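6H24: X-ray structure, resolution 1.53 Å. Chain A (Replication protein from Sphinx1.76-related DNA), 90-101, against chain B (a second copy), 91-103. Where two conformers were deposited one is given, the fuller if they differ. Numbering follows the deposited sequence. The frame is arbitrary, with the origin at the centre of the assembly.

Chain A (90-101) INITSRWVSQIG
Chain B (91-103) NITSRWVSQIGYM

Two like-charged side chains lie flat on each other at the centre of this contact: the guanidinium of Arg95(A) stacks on that of Arg95(B), centres 3.5 Å apart and planes at 1°. Both arginines are m, m, t with chi4 near 180°. The guanidinium edges are occupied by hydrogen bonds: Arg95(A) NE gives a proton to a water, 2.8 Å away, that also lies 2.8 Å from Val97(B) O; the equivalent water lies 2.8 Å from Arg95(B) NE and Val97(A) O, and the remaining nitrogens bond elsewhere in the structure.

Each chain turns a corner at 98. Extended Asn91(A)–Ser94(A) (phi -98 to -129°, psi 111 to 151°) pair antiparallel with Gln99(B)–Tyr102(B), and Ile92(B)–Ser94(B) with Gln99(A)–Gly101(A), burying 1038 Å² in all. Thr93(A) N to Ile100(B) O and Ile100(B) N to Thr93(A) O are both 2.9 Å; Arg95(A) N reaches Ser98(B) O at 3.0 Å, Arg95(B) N Ser98(A) O at 3.1 Å, and Asn91(A) N Tyr102(B) O at 3.0 Å.

Beta-branched Thr93(A) (m) and Ile100(B) (p, t) share one face, CB to CG1 3.9 Å; Thr93(B) and Ile100(A) repeat this. There Asn91(A) CB (m) sits over the Tyr102(B) ring (p), 3.8 Å from its centroid. On the other, Ile92(A) CG2 (m, t) packs on Gln99(B) CG (t, t) at 3.5 Å, and Gly101(B) suits its site because a CB there would clash with Ile90(A) CD1.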

# COMPACT_ATOMS: atom_id res chain seq x y z
N ILE A 90 -2.21 -18.93 2.84
CA ILE A 90 -2.62 -17.64 3.38
C ILE A 90 -3.55 -16.95 2.40
O ILE A 90 -3.37 -17.03 1.18
CB ILE A 90 -1.40 -16.76 3.72
CG1 ILE A 90 -1.85 -15.47 4.41
CG2 ILE A 90 -0.59 -16.44 2.46
CD1 ILE A 90 -0.73 -14.79 5.17
N ASN A 91 -4.56 -16.26 2.94
CA ASN A 91 -5.53 -15.51 2.15
C ASN A 91 -5.11 -14.05 2.14
O ASN A 91 -5.23 -13.36 3.16
CB ASN A 91 -6.92 -15.68 2.75
CG ASN A 91 -7.46 -17.08 2.62
OD1 ASN A 91 -7.78 -17.54 1.52
ND2 ASN A 91 -7.56 -17.79 3.74
N ILE A 92 -4.67 -13.55 0.98
CA ILE A 92 -4.08 -12.21 0.88
C ILE A 92 -5.05 -11.23 0.24
O ILE A 92 -5.79 -11.58 -0.70
CB ILE A 92 -2.77 -12.26 0.07
CG1 ILE A 92 -1.73 -13.08 0.82
CG2 ILE A 92 -2.26 -10.87 -0.22
CD1 ILE A 92 -0.49 -13.37 0.00
N THR A 93 -5.05 -10.00 0.74
CA THR A 93 -5.65 -8.86 0.06
C THR A 93 -4.59 -7.80 -0.16
O THR A 93 -3.86 -7.44 0.78
CB THR A 93 -6.83 -8.30 0.84
OG1 THR A 93 -7.78 -9.34 1.09
CG2 THR A 93 -7.50 -7.18 0.05
N SER A 94 -4.49 -7.28 -1.38
CA SER A 94 -3.44 -6.34 -1.76
C SER A 94 -4.05 -5.12 -2.43
O SER A 94 -5.11 -5.19 -3.05
CB SER A 94 -2.42 -6.98 -2.74
OG SER A 94 -1.42 -6.06 -3.14
N ARG A 95 -3.36 -3.99 -2.28
CA ARG A 95 -3.60 -2.82 -3.10
C ARG A 95 -2.89 -2.95 -4.45
O ARG A 95 -2.03 -3.81 -4.64
CB ARG A 95 -3.10 -1.56 -2.39
CG ARG A 95 -3.83 -1.22 -1.09
CD ARG A 95 -5.30 -1.00 -1.33
NE ARG A 95 -5.99 -0.60 -0.11
CZ ARG A 95 -7.29 -0.35 -0.04
NH1 ARG A 95 -8.05 -0.42 -1.13
NH2 ARG A 95 -7.83 -0.01 1.12
N TRP A 96 -3.28 -2.09 -5.39
CA TRP A 96 -2.49 -1.89 -6.60
C TRP A 96 -1.31 -0.96 -6.33
O TRP A 96 -0.18 -1.23 -6.76
CB TRP A 96 -3.36 -1.28 -7.71
CG TRP A 96 -4.33 -2.22 -8.33
CD1 TRP A 96 -5.49 -2.68 -7.78
CD2 TRP A 96 -4.25 -2.80 -9.64
NE1 TRP A 96 -6.13 -3.51 -8.67
CE2 TRP A 96 -5.39 -3.60 -9.82
CE3 TRP A 96 -3.33 -2.70 -10.69
CZ2 TRP A 96 -5.63 -4.32 -10.98
CZ3 TRP A 96 -3.56 -3.41 -11.84
CH2 TRP A 96 -4.71 -4.21 -11.99
N VAL A 97 -1.55 0.12 -5.59
CA VAL A 97 -0.54 1.12 -5.26
C VAL A 97 -0.62 1.40 -3.76
O VAL A 97 -1.71 1.41 -3.17
CB VAL A 97 -0.74 2.42 -6.07
CG1 VAL A 97 -0.42 2.20 -7.54
CG2 VAL A 97 -2.18 2.93 -5.93
N SER A 98 0.53 1.58 -3.13
CA SER A 98 0.60 1.90 -1.71
C SER A 98 0.56 3.39 -1.43
O SER A 98 0.29 3.79 -0.28
CB SER A 98 1.88 1.32 -1.10
OG SER A 98 3.02 1.81 -1.80
N GLN A 99 0.82 4.22 -2.44
CA GLN A 99 1.03 5.64 -2.25
C GLN A 99 0.78 6.34 -3.58
O GLN A 99 1.18 5.82 -4.63
CB GLN A 99 2.47 5.93 -1.78
CG GLN A 99 2.79 7.38 -1.43
CD GLN A 99 4.26 7.57 -1.06
OE1 GLN A 99 4.96 8.40 -1.66
NE2 GLN A 99 4.73 6.81 -0.10
N ILE A 100 0.17 7.52 -3.51
CA ILE A 100 -0.02 8.38 -4.68
C ILE A 100 0.34 9.81 -4.28
O ILE A 100 0.38 10.16 -3.10
CB ILE A 100 -1.46 8.32 -5.22
CG1 ILE A 100 -2.46 8.73 -4.13
CG2 ILE A 100 -1.76 6.93 -5.75
CD1 ILE A 100 -3.89 8.85 -4.61
N GLY A 101 0.57 10.64 -5.28
CA GLY A 101 0.86 12.04 -5.04
C GLY A 101 0.62 12.85 -6.28
O GLY A 101 0.69 12.34 -7.40
N ASN B 91 1.35 16.82 -2.89
CA ASN B 91 0.35 16.31 -1.96
C ASN B 91 0.32 14.79 -2.06
O ASN B 91 -0.07 14.25 -3.10
CB ASN B 91 -1.03 16.89 -2.25
CG ASN B 91 -1.18 18.32 -1.76
OD1 ASN B 91 -1.22 18.56 -0.56
ND2 ASN B 91 -1.26 19.26 -2.68
N ILE B 92 0.75 14.11 -1.00
CA ILE B 92 0.89 12.66 -0.99
C ILE B 92 -0.22 12.05 -0.14
O ILE B 92 -0.52 12.54 0.95
CB ILE B 92 2.27 12.26 -0.45
CG1 ILE B 92 3.36 12.78 -1.40
CG2 ILE B 92 2.39 10.75 -0.28
CD1 ILE B 92 4.76 12.68 -0.86
N THR B 93 -0.77 10.94 -0.61
CA THR B 93 -1.66 10.10 0.18
C THR B 93 -1.06 8.71 0.28
O THR B 93 -0.65 8.14 -0.74
CB THR B 93 -3.06 10.03 -0.44
OG1 THR B 93 -3.57 11.35 -0.63
CG2 THR B 93 -3.99 9.25 0.49
N SER B 94 -1.02 8.16 1.50
CA SER B 94 -0.41 6.87 1.74
C SER B 94 -1.37 5.97 2.50
O SER B 94 -2.19 6.44 3.31
CB SER B 94 0.89 7.00 2.56
OG SER B 94 1.48 5.74 2.81
N ARG B 95 -1.22 4.67 2.26
CA ARG B 95 -1.79 3.65 3.10
C ARG B 95 -0.92 3.45 4.34
O ARG B 95 0.22 3.91 4.40
CB ARG B 95 -1.91 2.33 2.34
CG ARG B 95 -2.88 2.37 1.18
CD ARG B 95 -4.28 2.73 1.63
NE ARG B 95 -5.22 2.70 0.53
CZ ARG B 95 -6.51 2.99 0.65
NH1 ARG B 95 -6.99 3.33 1.85
NH2 ARG B 95 -7.32 2.94 -0.39
N TRP B 96 -1.49 2.78 5.34
CA TRP B 96 -0.69 2.25 6.44
C TRP B 96 -0.01 0.94 6.05
O TRP B 96 1.16 0.72 6.37
CB TRP B 96 -1.55 2.01 7.67
CG TRP B 96 -1.98 3.22 8.45
CD1 TRP B 96 -2.99 4.07 8.15
CD2 TRP B 96 -1.37 3.71 9.65
NE1 TRP B 96 -3.08 5.06 9.11
CE2 TRP B 96 -2.09 4.85 10.04
CE3 TRP B 96 -0.31 3.28 10.44
CZ2 TRP B 96 -1.76 5.58 11.18
CZ3 TRP B 96 0.01 4.00 11.58
CH2 TRP B 96 -0.71 5.13 11.94
N VAL B 97 -0.75 0.05 5.38
CA VAL B 97 -0.27 -1.25 4.95
C VAL B 97 -0.67 -1.42 3.49
O VAL B 97 -1.76 -1.01 3.08
CB VAL B 97 -0.85 -2.40 5.82
CG1 VAL B 97 -0.32 -2.32 7.26
CG2 VAL B 97 -2.39 -2.38 5.81
N SER B 98 0.22 -2.02 2.69
CA SER B 98 -0.07 -2.28 1.29
C SER B 98 -0.75 -3.62 1.07
O SER B 98 -1.34 -3.85 -0.00
CB SER B 98 1.24 -2.25 0.49
OG SER B 98 2.14 -3.17 1.06
N GLN B 99 -0.71 -4.51 2.06
CA GLN B 99 -1.11 -5.89 1.92
C GLN B 99 -1.43 -6.44 3.30
O GLN B 99 -0.77 -6.08 4.28
CB GLN B 99 0.00 -6.71 1.26
CG GLN B 99 -0.36 -8.14 0.95
CD GLN B 99 0.81 -8.91 0.39
OE1 GLN B 99 1.20 -9.95 0.94
NE2 GLN B 99 1.37 -8.43 -0.71
N ILE B 100 -2.46 -7.29 3.36
CA ILE B 100 -2.82 -8.02 4.57
C ILE B 100 -3.04 -9.48 4.20
O ILE B 100 -3.19 -9.83 3.02
CB ILE B 100 -4.06 -7.44 5.27
CG1 ILE B 100 -5.28 -7.45 4.35
CG2 ILE B 100 -3.80 -6.01 5.75
CD1 ILE B 100 -6.60 -7.06 5.03
N GLY B 101 -3.04 -10.33 5.21
CA GLY B 101 -3.31 -11.74 5.00
C GLY B 101 -3.74 -12.39 6.29
O GLY B 101 -3.47 -11.88 7.38
N TYR B 102 -4.46 -13.51 6.16
CA TYR B 102 -4.84 -14.29 7.33
C TYR B 102 -4.78 -15.78 7.01
O TYR B 102 -4.96 -16.21 5.87
CB TYR B 102 -6.25 -13.93 7.84
CG TYR B 102 -7.37 -14.25 6.90
CD1 TYR B 102 -7.97 -15.50 6.90
CD2 TYR B 102 -7.85 -13.29 6.02
CE1 TYR B 102 -9.00 -15.80 6.03
CE2 TYR B 102 -8.88 -13.58 5.15
CZ TYR B 102 -9.45 -14.83 5.16
OH TYR B 102 -10.48 -15.12 4.29
N MET B 103 -4.50 -16.55 8.06
CA MET B 103 -4.48 -18.02 7.98
C MET B 103 -5.31 -18.54 9.15
O MET B 103 -4.84 -18.57 10.29
CB MET B 103 -3.06 -18.58 8.02
CG MET B 103 -3.00 -20.07 7.67
SD MET B 103 -1.36 -20.82 7.70
CE MET B 103 -0.38 -19.57 6.87
O HOH W 1 1.14 -5.98 -2.01
O HOH W 2 -4.34 -0.38 2.15
O HOH W 3 -4.13 1.88 -1.93
O HOH W 4 3.69 4.72 1.30